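Local coordinates for Sodium/calcium exchanger membrane region domain-containing protein (Archaeoglobus fulgidus, PDB 4KPP) that probably moves calcium ions across the membrane in exchange for protons, as a member of the sodium/calcium exchanger family, at residues Leu134-Leu145 against Ser272-Val283. Sequence-based numbering, arbitrary orientation.
Sequences LDDGIRLEIFFL and SASMNALISSKV
Ser272 starts the contact by setting its CB 3.5 Å from OD1 of Asp135, a small residue that lets the carboxylate come close. One turn on, Met275 offers CB and CG, and CD1 of Leu134 lies against that CB at 3.6 Å, apolar on both sides. Asn276 follows with the one hydrogen bond between the segments: its ND2 donates an N-H to Asp135 OD2 at 2.6 Å, bent to 137°. With CG of Asp135 beside its own backbone N (chi1 -39°), OD2 is brought to the amide nitrogen, which stands above the carboxylate plane. Were this aspartate an alanine, the Asn276 amide would probably lose this acceptor and be freer to turn. The aliphatic middle belongs to Ile279, whose CD1 meets Ile138 CD1 tip to tip at 3.7 Å, while its CG2 branch lies across CB and CG of Glu141. Ser280 brings its CB to 4.0 Å from Glu141 OE1; both residues hydrogen-bond the hydroxyl of Tyr176, which satisfies the buried carboxylate oxygen. Lys282 touches Leu145 through its CG methylene, its amine going to Ser324 and Asn108. Finally, Val283 CG2 fits between Glu141 CB and Leu145 CD1, 3.6 Å from each. The helices run nearly parallel, at 23° with their axes 9.8 Å apart at closest, and join the two sodium/calcium exchanger regions of the chain. Helix 163-182 packs beside both and helix 96-127 touches Met275 and Lys282, while Leu134 pairs through its backbone with Leu334, next to the calcium-binding Asp333 and Lys335.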
ATOM      1  N   LEU A 134     -10.956   4.057  16.204  1.00 42.90           N
ATOM      2  CA  LEU A 134     -10.182   2.872  15.854  1.00 39.53           C
ATOM      3  C   LEU A 134     -10.057   1.906  17.034  1.00 39.87           C
ATOM      4  O   LEU A 134     -10.173   2.306  18.192  1.00 42.05           O
ATOM      5  CB  LEU A 134      -8.790   3.262  15.345  1.00 39.59           C
ATOM      6  CG  LEU A 134      -8.672   4.093  14.063  1.00 41.08           C
ATOM      7  CD1 LEU A 134      -9.802   3.780  13.080  1.00 39.73           C
ATOM      8  CD2 LEU A 134      -8.609   5.582  14.371  1.00 42.05           C
ATOM      9  N   ASP A 135      -9.810   0.635  16.731  1.00 43.24           N
ATOM     10  CA  ASP A 135      -9.673  -0.398  17.756  1.00 47.14           C
ATOM     11  C   ASP A 135      -8.414  -0.182  18.590  1.00 48.34           C
ATOM     12  O   ASP A 135      -7.535   0.592  18.210  1.00 49.45           O
ATOM     13  CB  ASP A 135      -9.624  -1.785  17.109  1.00 49.90           C
ATOM     14  CG  ASP A 135     -10.573  -1.915  15.932  1.00 57.33           C
ATOM     15  OD1 ASP A 135     -11.750  -2.281  16.145  1.00 61.83           O
ATOM     16  OD2 ASP A 135     -10.142  -1.647  14.790  1.00 59.74           O
ATOM     17  N   ASP A 136      -8.326  -0.875  19.721  1.00 48.56           N
ATOM     18  CA  ASP A 136      -7.160  -0.776  20.594  1.00 48.43           C
ATOM     19  C   ASP A 136      -5.942  -1.443  19.969  1.00 42.53           C
ATOM     20  O   ASP A 136      -4.804  -1.106  20.298  1.00 39.11           O
ATOM     21  CB  ASP A 136      -7.445  -1.410  21.957  1.00 55.14           C
ATOM     22  CG  ASP A 136      -8.454  -0.625  22.769  1.00 63.68           C
ATOM     23  OD1 ASP A 136      -8.556   0.604  22.564  1.00 64.93           O
ATOM     24  OD2 ASP A 136      -9.143  -1.235  23.615  1.00 68.81           O
ATOM     25  N   GLY A 137      -6.188  -2.391  19.068  1.00 37.79           N
ATOM     26  CA  GLY A 137      -5.121  -3.136  18.428  1.00 34.46           C
ATOM     27  C   GLY A 137      -4.273  -2.284  17.506  1.00 34.86           C
ATOM     28  O   GLY A 137      -3.173  -2.677  17.130  1.00 36.71           O
ATOM     29  N   ILE A 138      -4.787  -1.112  17.147  1.00 34.24           N
ATOM     30  CA  ILE A 138      -4.078  -0.181  16.276  1.00 29.25           C
ATOM     31  C   ILE A 138      -2.752   0.277  16.894  1.00 28.71           C
ATOM     32  O   ILE A 138      -1.803   0.599  16.177  1.00 29.94           O
ATOM     33  CB  ILE A 138      -4.996   1.014  15.881  1.00 39.52           C
ATOM     34  CG1 ILE A 138      -5.895   0.612  14.713  1.00 41.71           C
ATOM     35  CG2 ILE A 138      -4.202   2.241  15.470  1.00 34.38           C
ATOM     36  CD1 ILE A 138      -5.123   0.165  13.483  1.00 37.67           C
ATOM     37  N   ARG A 139      -2.676   0.266  18.223  1.00 29.93           N
ATOM     38  CA  ARG A 139      -1.452   0.657  18.927  1.00 27.66           C
ATOM     39  C   ARG A 139      -0.239  -0.157  18.480  1.00 26.10           C
ATOM     40  O   ARG A 139       0.897   0.300  18.584  1.00 28.67           O
ATOM     41  CB  ARG A 139      -1.627   0.535  20.441  1.00 28.89           C
ATOM     42  CG  ARG A 139      -2.707   1.421  21.036  1.00 32.80           C
ATOM     43  CD  ARG A 139      -2.565   1.481  22.550  1.00 40.69           C
ATOM     44  NE  ARG A 139      -3.824   1.783  23.229  1.00 45.64           N
ATOM     45  CZ  ARG A 139      -4.233   3.009  23.539  1.00 47.42           C
ATOM     46  NH1 ARG A 139      -5.391   3.185  24.160  1.00 51.46           N
ATOM     47  NH2 ARG A 139      -3.487   4.059  23.225  1.00 46.34           N
ATOM     48  N   LEU A 140      -0.490  -1.367  17.992  1.00 25.95           N
ATOM     49  CA  LEU A 140       0.555  -2.207  17.428  1.00 27.56           C
ATOM     50  C   LEU A 140       1.163  -1.510  16.211  1.00 27.61           C
ATOM     51  O   LEU A 140       2.358  -1.211  16.190  1.00 29.40           O
ATOM     52  CB  LEU A 140      -0.024  -3.568  17.020  1.00 29.12           C
ATOM     53  CG  LEU A 140       0.863  -4.822  16.969  1.00 32.41           C
ATOM     54  CD1 LEU A 140       0.280  -5.838  15.993  1.00 30.15           C
ATOM     55  CD2 LEU A 140       2.318  -4.529  16.629  1.00 33.69           C
ATOM     56  N   GLU A 141       0.335  -1.256  15.201  1.00 24.86           N
ATOM     57  CA  GLU A 141       0.814  -0.640  13.967  1.00 29.94           C
ATOM     58  C   GLU A 141       1.391   0.751  14.210  1.00 26.42           C
ATOM     59  O   GLU A 141       2.320   1.161  13.525  1.00 29.92           O
ATOM     60  CB  GLU A 141      -0.280  -0.590  12.890  1.00 33.66           C
ATOM     61  CG  GLU A 141      -1.670  -0.961  13.363  1.00 39.74           C
ATOM     62  CD  GLU A 141      -1.902  -2.462  13.406  1.00 46.28           C
ATOM     63  OE1 GLU A 141      -1.623  -3.142  12.395  1.00 47.53           O
ATOM     64  OE2 GLU A 141      -2.363  -2.959  14.454  1.00 47.52           O
ATOM     65  N   ILE A 142       0.840   1.464  15.189  1.00 26.95           N
ATOM     66  CA  ILE A 142       1.344   2.785  15.565  1.00 26.64           C
ATOM     67  C   ILE A 142       2.810   2.717  15.989  1.00 29.55           C
ATOM     68  O   ILE A 142       3.631   3.538  15.573  1.00 30.66           O
ATOM     69  CB  ILE A 142       0.510   3.400  16.710  1.00 25.58           C
ATOM     70  CG1 ILE A 142      -0.900   3.734  16.223  1.00 27.95           C
ATOM     71  CG2 ILE A 142       1.187   4.647  17.265  1.00 26.11           C
ATOM     72  CD1 ILE A 142      -1.781   4.363  17.285  1.00 26.91           C
ATOM     73  N   PHE A 143       3.128   1.726  16.814  1.00 29.72           N
ATOM     74  CA  PHE A 143       4.486   1.517  17.301  1.00 31.19           C
ATOM     75  C   PHE A 143       5.472   1.292  16.159  1.00 31.49           C
ATOM     76  O   PHE A 143       6.533   1.918  16.109  1.00 29.98           O
ATOM     77  CB  PHE A 143       4.513   0.323  18.257  1.00 32.69           C
ATOM     78  CG  PHE A 143       5.884  -0.026  18.760  1.00 33.96           C
ATOM     79  CD1 PHE A 143       6.427   0.638  19.846  1.00 36.87           C
ATOM     80  CD2 PHE A 143       6.622  -1.032  18.156  1.00 34.44           C
ATOM     81  CE1 PHE A 143       7.689   0.315  20.315  1.00 41.08           C
ATOM     82  CE2 PHE A 143       7.879  -1.360  18.617  1.00 37.60           C
ATOM     83  CZ  PHE A 143       8.416  -0.686  19.698  1.00 40.80           C
ATOM     84  N   PHE A 144       5.119   0.396  15.244  1.00 32.70           N
ATOM     85  CA  PHE A 144       6.004   0.071  14.133  1.00 33.18           C
ATOM     86  C   PHE A 144       6.080   1.186  13.106  1.00 31.20           C
ATOM     87  O   PHE A 144       7.101   1.361  12.447  1.00 29.18           O
ATOM     88  CB  PHE A 144       5.602  -1.250  13.481  1.00 34.38           C
ATOM     89  CG  PHE A 144       6.115  -2.449  14.213  1.00 39.71           C
ATOM     90  CD1 PHE A 144       7.427  -2.860  14.049  1.00 40.13           C
ATOM     91  CD2 PHE A 144       5.298  -3.151  15.083  1.00 40.98           C
ATOM     92  CE1 PHE A 144       7.913  -3.957  14.730  1.00 41.67           C
ATOM     93  CE2 PHE A 144       5.778  -4.248  15.764  1.00 42.60           C
ATOM     94  CZ  PHE A 144       7.087  -4.650  15.588  1.00 43.49           C
ATOM     95  N   LEU A 145       4.995   1.942  12.982  1.00 36.72           N
ATOM     96  CA  LEU A 145       4.971   3.107  12.109  1.00 35.45           C
ATOM     97  C   LEU A 145       5.941   4.155  12.635  1.00 31.41           C
ATOM     98  O   LEU A 145       6.649   4.805  11.870  1.00 27.88           O
ATOM     99  CB  LEU A 145       3.559   3.683  12.041  1.00 38.56           C
ATOM    100  CG  LEU A 145       2.894   3.758  10.667  1.00 43.76           C
ATOM    101  CD1 LEU A 145       3.397   2.650   9.758  1.00 43.79           C
ATOM    102  CD2 LEU A 145       1.383   3.675  10.828  1.00 44.69           C
ATOM    103  N   SER A 272     -14.143   0.241  11.291  1.00 47.26           N
ATOM    104  CA  SER A 272     -12.954  -0.134  12.054  1.00 46.93           C
ATOM    105  C   SER A 272     -12.030  -1.070  11.284  1.00 41.96           C
ATOM    106  O   SER A 272     -10.840  -0.794  11.131  1.00 41.61           O
ATOM    107  CB  SER A 272     -13.354  -0.782  13.379  1.00 51.75           C
ATOM    108  OG  SER A 272     -14.064   0.134  14.190  1.00 59.05           O
ATOM    109  N   ALA A 273     -12.584  -2.181  10.810  1.00 38.60           N
ATOM    110  CA  ALA A 273     -11.815  -3.150  10.039  1.00 37.16           C
ATOM    111  C   ALA A 273     -11.272  -2.523   8.756  1.00 38.49           C
ATOM    112  O   ALA A 273     -10.165  -2.839   8.320  1.00 34.39           O
ATOM    113  CB  ALA A 273     -12.666  -4.364   9.722  1.00 34.50           C
ATOM    114  N   SER A 274     -12.059  -1.632   8.160  1.00 40.32           N
ATOM    115  CA  SER A 274     -11.654  -0.941   6.944  1.00 39.54           C
ATOM    116  C   SER A 274     -10.421  -0.074   7.194  1.00 37.72           C
ATOM    117  O   SER A 274      -9.482  -0.073   6.401  1.00 36.79           O
ATOM    118  CB  SER A 274     -12.806  -0.091   6.410  1.00 43.67           C
ATOM    119  OG  SER A 274     -12.473   0.491   5.163  1.00 47.11           O
ATOM    120  N   MET A 275     -10.427   0.655   8.306  1.00 37.70           N
ATOM    121  CA  MET A 275      -9.289   1.494   8.670  1.00 38.14           C
ATOM    122  C   MET A 275      -8.098   0.667   9.148  1.00 34.82           C
ATOM    123  O   MET A 275      -6.951   1.057   8.947  1.00 35.85           O
ATOM    124  CB  MET A 275      -9.677   2.516   9.742  1.00 40.35           C
ATOM    125  CG  MET A 275     -10.693   3.558   9.293  1.00 41.17           C
ATOM    126  SD  MET A 275     -10.202   4.463   7.811  1.00 63.19           S
ATOM    127  CE  MET A 275      -8.574   5.049   8.267  1.00 32.94           C
ATOM    128  N   ASN A 276      -8.372  -0.466   9.790  1.00 33.27           N
ATOM    129  CA  ASN A 276      -7.313  -1.382  10.205  1.00 31.47           C
ATOM    130  C   ASN A 276      -6.457  -1.811   9.021  1.00 29.04           C
ATOM    131  O   ASN A 276      -5.238  -1.924   9.134  1.00 29.16           O
ATOM    132  CB  ASN A 276      -7.894  -2.626  10.883  1.00 30.46           C
ATOM    133  CG  ASN A 276      -8.326  -2.368  12.310  1.00 36.55           C
ATOM    134  OD1 ASN A 276      -7.804  -1.478  12.978  1.00 38.04           O
ATOM    135  ND2 ASN A 276      -9.286  -3.153  12.788  1.00 38.71           N
ATOM    136  N   ALA A 277      -7.111  -2.045   7.888  1.00 27.97           N
ATOM    137  CA  ALA A 277      -6.439  -2.515   6.687  1.00 26.65           C
ATOM    138  C   ALA A 277      -5.611  -1.407   6.051  1.00 29.65           C
ATOM    139  O   ALA A 277      -4.474  -1.635   5.632  1.00 31.00           O
ATOM    140  CB  ALA A 277      -7.459  -3.065   5.689  1.00 22.06           C
ATOM    141  N   LEU A 278      -6.186  -0.210   5.977  1.00 29.97           N
ATOM    142  CA  LEU A 278      -5.492   0.936   5.397  1.00 29.94           C
ATOM    143  C   LEU A 278      -4.273   1.334   6.222  1.00 26.78           C
ATOM    144  O   LEU A 278      -3.250   1.751   5.676  1.00 27.95           O
ATOM    145  CB  LEU A 278      -6.437   2.130   5.265  1.00 31.29           C
ATOM    146  CG  LEU A 278      -7.592   2.007   4.273  1.00 35.33           C
ATOM    147  CD1 LEU A 278      -8.299   3.341   4.149  1.00 37.11           C
ATOM    148  CD2 LEU A 278      -7.102   1.528   2.916  1.00 36.47           C
ATOM    149  N   ILE A 279      -4.391   1.213   7.538  1.00 24.73           N
ATOM    150  CA  ILE A 279      -3.289   1.549   8.432  1.00 26.92           C
ATOM    151  C   ILE A 279      -2.193   0.488   8.358  1.00 25.26           C
ATOM    152  O   ILE A 279      -1.007   0.814   8.302  1.00 25.33           O
ATOM    153  CB  ILE A 279      -3.783   1.737   9.881  1.00 27.33           C
ATOM    154  CG1 ILE A 279      -4.668   2.987   9.973  1.00 27.61           C
ATOM    155  CG2 ILE A 279      -2.605   1.815  10.851  1.00 23.25           C
ATOM    156  CD1 ILE A 279      -5.442   3.113  11.271  1.00 17.61           C
ATOM    157  N   SER A 280      -2.599  -0.779   8.335  1.00 25.96           N
ATOM    158  CA  SER A 280      -1.662  -1.891   8.194  1.00 25.97           C
ATOM    159  C   SER A 280      -0.998  -1.899   6.818  1.00 21.83           C
ATOM    160  O   SER A 280       0.162  -2.279   6.685  1.00 24.27           O
ATOM    161  CB  SER A 280      -2.362  -3.231   8.447  1.00 25.31           C
ATOM    162  OG  SER A 280      -1.465  -4.312   8.261  1.00 27.85           O
ATOM    163  N   SER A 281      -1.740  -1.485   5.797  1.00 17.54           N
ATOM    164  CA  SER A 281      -1.193  -1.384   4.449  1.00 18.52           C
ATOM    165  C   SER A 281      -0.121  -0.304   4.399  1.00 22.01           C
ATOM    166  O   SER A 281       0.877  -0.438   3.683  1.00 18.81           O
ATOM    167  CB  SER A 281      -2.293  -1.075   3.435  1.00 19.97           C
ATOM    168  OG  SER A 281      -1.754  -0.900   2.138  1.00 24.66           O
ATOM    169  N   LYS A 282      -0.338   0.771   5.153  1.00 22.16           N
ATOM    170  CA  LYS A 282       0.681   1.801   5.311  1.00 21.85           C
ATOM    171  C   LYS A 282       1.924   1.198   5.947  1.00 19.52           C
ATOM    172  O   LYS A 282       3.037   1.509   5.544  1.00 20.96           O
ATOM    173  CB  LYS A 282       0.156   2.979   6.141  1.00 23.68           C
ATOM    174  CG  LYS A 282       1.231   3.936   6.663  1.00 19.62           C
ATOM    175  CD  LYS A 282       2.018   4.614   5.544  1.00 17.66           C
ATOM    176  CE  LYS A 282       3.160   5.443   6.127  1.00 22.79           C
ATOM    177  NZ  LYS A 282       4.023   6.076   5.090  1.00 25.73           N
ATOM    178  N   VAL A 283       1.732   0.313   6.921  1.00 20.38           N
ATOM    179  CA  VAL A 283       2.860  -0.324   7.599  1.00 23.95           C
ATOM    180  C   VAL A 283       3.764  -1.086   6.628  1.00 24.66           C
ATOM    181  O   VAL A 283       4.972  -0.849   6.599  1.00 24.00           O
ATOM    182  CB  VAL A 283       2.402  -1.267   8.743  1.00 19.93           C
ATOM    183  CG1 VAL A 283       3.602  -1.946   9.395  1.00 14.59           C
ATOM    184  CG2 VAL A 283       1.603  -0.498   9.777  1.00 16.62           C
TER